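Local coordinates for ScaE cell-surface anchored scaffoldin protein (Ruminococcus flavefaciens, PDB 2ZF9) that probably binds dockerin modules through this type III cohesin module, so fixing cellulosome components to the bacterial cell surface, at residues I71-K76 against F129-P134. Sequence-based numbering, arbitrary orientation.
Sequences IQFDPK and FVLQVP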
loop_
_atom_site.group_PDB
_atom_site.type_symbol
_atom_site.label_atom_id
_atom_site.label_comp_id
_atom_site.label_asym_id
_atom_site.label_seq_id
_atom_site.Cartn_x
_atom_site.Cartn_y
_atom_site.Cartn_z
ATOM N N ILE A 71 2.898 1.111 4.978
ATOM C CA ILE A 71 1.632 0.430 5.154
ATOM C C ILE A 71 1.426 0.289 6.653
ATOM O O ILE A 71 2.313 -0.185 7.353
ATOM C CB ILE A 71 1.683 -0.980 4.475
ATOM C CG1 ILE A 71 1.837 -0.778 2.955
ATOM C CG2 ILE A 71 0.424 -1.827 4.826
ATOM C CD1 ILE A 71 2.169 -2.032 2.235
ATOM N N GLN A 72 0.271 0.723 7.139
ATOM C CA GLN A 72 -0.008 0.594 8.569
ATOM C C GLN A 72 -1.293 -0.209 8.735
ATOM O O GLN A 72 -2.136 -0.220 7.827
ATOM C CB GLN A 72 -0.153 1.964 9.238
ATOM C CG GLN A 72 -1.303 2.763 8.727
ATOM C CD GLN A 72 -1.383 4.129 9.377
ATOM O OE1 GLN A 72 -0.372 4.666 9.885
ATOM N NE2 GLN A 72 -2.574 4.716 9.346
ATOM N N PHE A 73 -1.426 -0.876 9.875
ATOM C CA PHE A 73 -2.587 -1.743 10.087
ATOM C C PHE A 73 -3.056 -1.697 11.553
ATOM O O PHE A 73 -2.314 -1.317 12.463
ATOM C CB PHE A 73 -2.263 -3.185 9.671
ATOM C CG PHE A 73 -0.920 -3.676 10.182
ATOM C CD1 PHE A 73 0.243 -3.571 9.376
ATOM C CD2 PHE A 73 -0.804 -4.255 11.466
ATOM C CE1 PHE A 73 1.491 -4.008 9.845
ATOM C CE2 PHE A 73 0.437 -4.710 11.941
ATOM C CZ PHE A 73 1.606 -4.583 11.112
ATOM N N ASP A 74 -4.296 -2.096 11.748
ATOM C CA ASP A 74 -4.886 -2.221 13.091
ATOM C C ASP A 74 -3.866 -2.903 14.011
ATOM O O ASP A 74 -3.415 -4.005 13.705
ATOM C CB ASP A 74 -6.142 -3.107 12.963
ATOM C CG ASP A 74 -7.030 -3.033 14.188
ATOM O OD1 ASP A 74 -8.199 -2.603 14.046
ATOM O OD2 ASP A 74 -6.524 -3.362 15.271
ATOM N N PRO A 75 -3.498 -2.264 15.149
ATOM C CA PRO A 75 -2.496 -2.810 16.071
ATOM C C PRO A 75 -2.863 -4.206 16.631
ATOM O O PRO A 75 -2.016 -4.900 17.139
ATOM C CB PRO A 75 -2.456 -1.777 17.211
ATOM C CG PRO A 75 -3.067 -0.567 16.668
ATOM C CD PRO A 75 -4.070 -1.001 15.657
ATOM N N LYS A 76 -4.111 -4.628 16.499
ATOM C CA LYS A 76 -4.471 -5.988 16.907
ATOM C C LYS A 76 -3.985 -7.053 15.932
ATOM O O LYS A 76 -3.982 -8.253 16.266
ATOM C CB LYS A 76 -5.996 -6.119 17.028
ATOM C CG LYS A 76 -6.525 -5.497 18.292
ATOM C CD LYS A 76 -8.035 -5.401 18.263
ATOM C CE LYS A 76 -8.491 -4.768 19.553
ATOM N NZ LYS A 76 -9.961 -4.614 19.590
ATOM N N PHE A 129 2.133 -9.549 1.506
ATOM C CA PHE A 129 2.556 -9.658 2.910
ATOM C C PHE A 129 1.461 -10.377 3.698
ATOM O O PHE A 129 0.338 -10.538 3.209
ATOM C CB PHE A 129 2.869 -8.263 3.539
ATOM C CG PHE A 129 1.727 -7.248 3.412
ATOM C CD1 PHE A 129 1.477 -6.610 2.195
ATOM C CD2 PHE A 129 0.896 -6.957 4.517
ATOM C CE1 PHE A 129 0.449 -5.659 2.082
ATOM C CE2 PHE A 129 -0.138 -6.007 4.408
ATOM C CZ PHE A 129 -0.362 -5.373 3.181
ATOM N N VAL A 130 1.798 -10.833 4.896
ATOM C CA VAL A 130 0.871 -11.671 5.668
ATOM C C VAL A 130 0.575 -10.997 7.009
ATOM O O VAL A 130 1.512 -10.659 7.745
ATOM C CB VAL A 130 1.484 -13.096 5.927
ATOM C CG1 VAL A 130 0.602 -13.951 6.848
ATOM C CG2 VAL A 130 1.695 -13.836 4.593
ATOM N N LEU A 131 -0.721 -10.855 7.330
ATOM C CA LEU A 131 -1.157 -10.329 8.608
ATOM C C LEU A 131 -1.946 -11.410 9.306
ATOM O O LEU A 131 -2.757 -12.097 8.685
ATOM C CB LEU A 131 -2.038 -9.065 8.433
ATOM C CG LEU A 131 -1.291 -7.842 7.889
ATOM C CD1 LEU A 131 -2.245 -6.680 7.652
ATOM C CD2 LEU A 131 -0.185 -7.428 8.851
ATOM N N GLN A 132 -1.697 -11.568 10.597
ATOM C CA GLN A 132 -2.435 -12.555 11.361
ATOM C C GLN A 132 -3.532 -11.915 12.249
ATOM O O GLN A 132 -3.307 -10.949 12.974
ATOM C CB GLN A 132 -1.480 -13.453 12.162
ATOM C CG GLN A 132 -2.217 -14.566 12.963
ATOM C CD GLN A 132 -1.254 -15.476 13.713
ATOM O OE1 GLN A 132 -0.244 -15.016 14.239
ATOM N NE2 GLN A 132 -1.572 -16.781 13.766
ATOM N N VAL A 133 -4.722 -12.466 12.135
ATOM C CA VAL A 133 -5.923 -12.013 12.851
ATOM C C VAL A 133 -5.862 -12.526 14.297
ATOM O O VAL A 133 -5.352 -13.619 14.541
ATOM C CB VAL A 133 -7.143 -12.580 12.107
ATOM C CG1 VAL A 133 -8.449 -12.297 12.836
ATOM C CG2 VAL A 133 -7.183 -12.022 10.679
ATOM N N PRO A 134 -6.305 -11.718 15.273
ATOM C CA PRO A 134 -6.196 -12.188 16.681
ATOM C C PRO A 134 -7.097 -13.372 17.049
ATOM O O PRO A 134 -8.087 -13.659 16.374
ATOM C CB PRO A 134 -6.600 -10.959 17.499
ATOM C CG PRO A 134 -7.401 -10.103 16.551
ATOM C CD PRO A 134 -6.830 -10.339 15.182
HETATM O O HOH W 1 -3.110 -10.830 15.767
#
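Ile-71 and Phe-73 meet Phe-129 and Leu-131 in an apolar packing contact between the two layers of the beta-sandwich of this cohesin module, where residues 71-76, from strand 66-73, lie across the interior from residues 129-134, from strand 124-132, the two segments pointing within 18° of each other with no direct hydrogen bond between them. The pair illustrates how two layers of a sandwich are joined by apolar side chains, each strand taking its backbone partners elsewhere: Ile-71 bonds to Phe-110, and Phe-129 to Met-53. At the centre, Leu-131 sets its CD2 methyl squarely over one face of the Phe-73 ring, a CH-pi contact with the carbon 3.8 Å from the ring centroid and only 6° off the ring normal. A chi1 of 46° puts Phe-73 CG between its own backbone N and carbonyl carbon, while the second methyl of Leu-131, CD1, lies 4.0 Å from Phe-73 CB. An alanine at Phe-73 would take away the ring beneath CD2, keeping only the CB contact with CD1, and would probably leave a gap between the layers where Leu-131 could shift. Further back along the strands, Ile-71 and Phe-129 approach tip to tip, CG2 of Ile-71 standing 4.0 Å from CZ of Phe-129; the phenyl ring also makes an edge-to-face contact with Phe-110. Past the strand ends the contact turns partly polar. Asp-74 closes an Asx turn by accepting the backbone N-H of Lys-76 at OD2 through its anti lone pair, and the Lys-76 carbonyl oxygen lies 3.7 Å from CD of Pro-134. There the two segments are joined indirectly, by a single water that donates to both Lys-76 O and Gln-132 O, each 2.8 Å away.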